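Local coordinates for protein halorhodopsin (Halobacterium salinarum, PDB 2JAF) that probably pumps chloride ions into the cell on illumination, as a seven-helix membrane protein with a retinal chromophore, at residues H95-E100 and V216-L221. The protein carries 2 engineered substitutions. Numbering follows the deposited sequence.
Sequences HALAGE and VGVEGL. With BOG (octyl beta-D-glucopyranoside), chain F.
The His95 ring carries a sugar hydroxyl of octyl glucoside over one face, O3 lying 3.8 Å above the plane and shifted toward the rim, while its edge meets the carbonyls of Val218 and Glu219. His95 NE2 gives a weak, bent hydrogen bond to Val218 O (3.0 Å, 126°), with Gly220 O close by but poorly angled. His95 ND1 accepts a much straighter bond from Leu97 N, which lies close to the ring plane (2.7 Å, 168°) and fixes the ring's rotation within its own type I turn. His95 CG stands anti to the backbone N (chi1 -174°), and from there the ring extends to the carbonyls of the type I turn Gly217-Gly220. An alanine here would probably leave Leu97 N and Val218 O without their imidazole partner and open a gap between the loops. Next to the imidazole, Leu97 CD1 presses tightly on Val218 CG2 (3.5 Å), the two side chains crossing at about a right angle. The detergent bridges both loops, its O3 accepting from Ala96 N and its O2 donating to Gly220 O. The contact thus joins the hairpin loop between strands 87-90 and 101-104 to the connection between helices 193-216 and 227-255, with Val102 touching both Leu97 and Val218 and helix 158-180 alongside through Leu158 and Trp162.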
loop_
_atom_site.group_PDB
_atom_site.type_symbol
_atom_site.label_atom_id
_atom_site.label_comp_id
_atom_site.label_asym_id
_atom_site.label_seq_id
_atom_site.Cartn_x
_atom_site.Cartn_y
_atom_site.Cartn_z
ATOM N N HIS A 95 13.210 -7.351 29.045
ATOM C CA HIS A 95 14.188 -7.352 27.963
ATOM C C HIS A 95 15.581 -7.253 28.572
ATOM O O HIS A 95 15.756 -6.658 29.636
ATOM C CB HIS A 95 13.932 -6.163 27.025
ATOM C CG HIS A 95 14.796 -6.153 25.800
ATOM N ND1 HIS A 95 16.133 -5.820 25.832
ATOM C CD2 HIS A 95 14.507 -6.427 24.505
ATOM C CE1 HIS A 95 16.630 -5.887 24.610
ATOM N NE2 HIS A 95 15.664 -6.254 23.784
ATOM N N ALA A 96 16.569 -7.841 27.902
ATOM C CA ALA A 96 17.941 -7.815 28.397
ATOM C C ALA A 96 18.432 -6.393 28.641
ATOM O O ALA A 96 19.275 -6.162 29.507
ATOM C CB ALA A 96 18.869 -8.525 27.409
ATOM N N LEU A 97 17.902 -5.442 27.878
ATOM C CA LEU A 97 18.299 -4.044 28.012
ATOM C C LEU A 97 17.127 -3.177 28.469
ATOM O O LEU A 97 17.025 -2.012 28.094
ATOM C CB LEU A 97 18.830 -3.528 26.672
ATOM C CG LEU A 97 19.960 -4.379 26.075
ATOM C CD1 LEU A 97 20.282 -3.925 24.661
ATOM C CD2 LEU A 97 21.178 -4.284 26.971
ATOM N N ALA A 98 16.241 -3.755 29.272
ATOM C CA ALA A 98 15.078 -3.028 29.768
ATOM C C ALA A 98 15.507 -1.724 30.428
ATOM O O ALA A 98 16.466 -1.703 31.189
ATOM C CB ALA A 98 14.321 -3.886 30.768
ATOM N N GLY A 99 14.795 -0.642 30.128
ATOM C CA GLY A 99 15.117 0.641 30.726
ATOM C C GLY A 99 16.214 1.390 30.002
ATOM O O GLY A 99 16.656 2.447 30.452
ATOM N N GLU A 100 16.664 0.835 28.882
ATOM C CA GLU A 100 17.711 1.464 28.087
ATOM C C GLU A 100 17.158 1.799 26.711
ATOM O O GLU A 100 16.198 1.177 26.253
ATOM C CB GLU A 100 18.905 0.522 27.926
ATOM C CG GLU A 100 19.678 0.244 29.206
ATOM C CD GLU A 100 20.853 -0.683 28.973
ATOM O OE1 GLU A 100 21.596 -0.457 27.995
ATOM O OE2 GLU A 100 21.037 -1.635 29.763
ATOM N N VAL A 216 18.197 -12.809 17.499
ATOM C CA VAL A 216 19.502 -12.871 18.149
ATOM C C VAL A 216 20.036 -11.483 18.502
ATOM O O VAL A 216 20.722 -11.312 19.519
ATOM C CB VAL A 216 20.522 -13.612 17.247
ATOM C CG1 VAL A 216 21.922 -13.544 17.849
ATOM C CG2 VAL A 216 20.090 -15.058 17.086
ATOM N N GLY A 217 19.694 -10.500 17.672
ATOM C CA GLY A 217 20.144 -9.131 17.878
ATOM C C GLY A 217 19.524 -8.341 19.019
ATOM O O GLY A 217 18.672 -8.829 19.759
ATOM N N VAL A 218 19.945 -7.083 19.125
ATOM C CA VAL A 218 19.517 -6.175 20.183
ATOM C C VAL A 218 18.019 -5.942 20.377
ATOM O O VAL A 218 17.572 -5.735 21.503
ATOM C CB VAL A 218 20.220 -4.797 20.021
ATOM C CG1 VAL A 218 19.793 -4.138 18.711
ATOM C CG2 VAL A 218 19.896 -3.903 21.205
ATOM N N GLU A 219 17.239 -5.975 19.304
ATOM C CA GLU A 219 15.805 -5.745 19.437
ATOM C C GLU A 219 15.050 -7.000 19.868
ATOM O O GLU A 219 13.906 -6.926 20.329
ATOM C CB GLU A 219 15.252 -5.187 18.121
ATOM C CG GLU A 219 15.904 -3.854 17.755
ATOM C CD GLU A 219 15.413 -3.265 16.446
ATOM O OE1 GLU A 219 14.334 -2.636 16.419
ATOM O OE2 GLU A 219 16.122 -3.434 15.435
ATOM N N GLY A 220 15.707 -8.150 19.731
ATOM C CA GLY A 220 15.103 -9.411 20.123
ATOM C C GLY A 220 15.614 -9.878 21.478
ATOM O O GLY A 220 15.380 -9.216 22.490
ATOM N N LEU A 221 16.318 -11.007 21.499
ATOM C CA LEU A 221 16.856 -11.553 22.740
ATOM C C LEU A 221 18.106 -10.814 23.203
ATOM O O LEU A 221 18.529 -10.949 24.354
ATOM C CB LEU A 221 17.188 -13.037 22.559
ATOM C CG LEU A 221 16.034 -13.992 22.227
ATOM C CD1 LEU A 221 16.594 -15.370 21.899
ATOM C CD2 LEU A 221 15.063 -14.070 23.401
HETATM C C1 BOG F . 13.082 -12.694 26.015
HETATM O O1 BOG F . 11.703 -12.785 25.648
HETATM C C2 BOG F . 13.615 -11.244 25.765
HETATM O O2 BOG F . 13.447 -10.893 24.387
HETATM C C3 BOG F . 15.117 -11.170 26.184
HETATM O O3 BOG F . 15.632 -9.859 25.964
HETATM C C4 BOG F . 15.234 -11.549 27.681
HETATM O O4 BOG F . 16.597 -11.489 28.114
HETATM C C5 BOG F . 14.667 -12.990 27.910
HETATM O O5 BOG F . 13.273 -13.045 27.451
HETATM C C6 BOG F . 14.751 -13.380 29.397
HETATM O O6 BOG F . 13.748 -12.726 30.184
HETATM C "C1'" BOG F . 11.169 -14.094 25.851
HETATM C "C2'" BOG F . 9.950 -14.284 24.985
HETATM C "C3'" BOG F . 10.317 -15.168 23.824
HETATM C "C4'" BOG F . 9.148 -15.423 22.895
HETATM C "C5'" BOG F . 9.567 -16.318 21.737
HETATM C "C6'" BOG F . 8.527 -16.287 20.631
HETATM C "C7'" BOG F . 8.912 -17.159 19.470
HETATM C "C8'" BOG F . 7.849 -17.095 18.398
#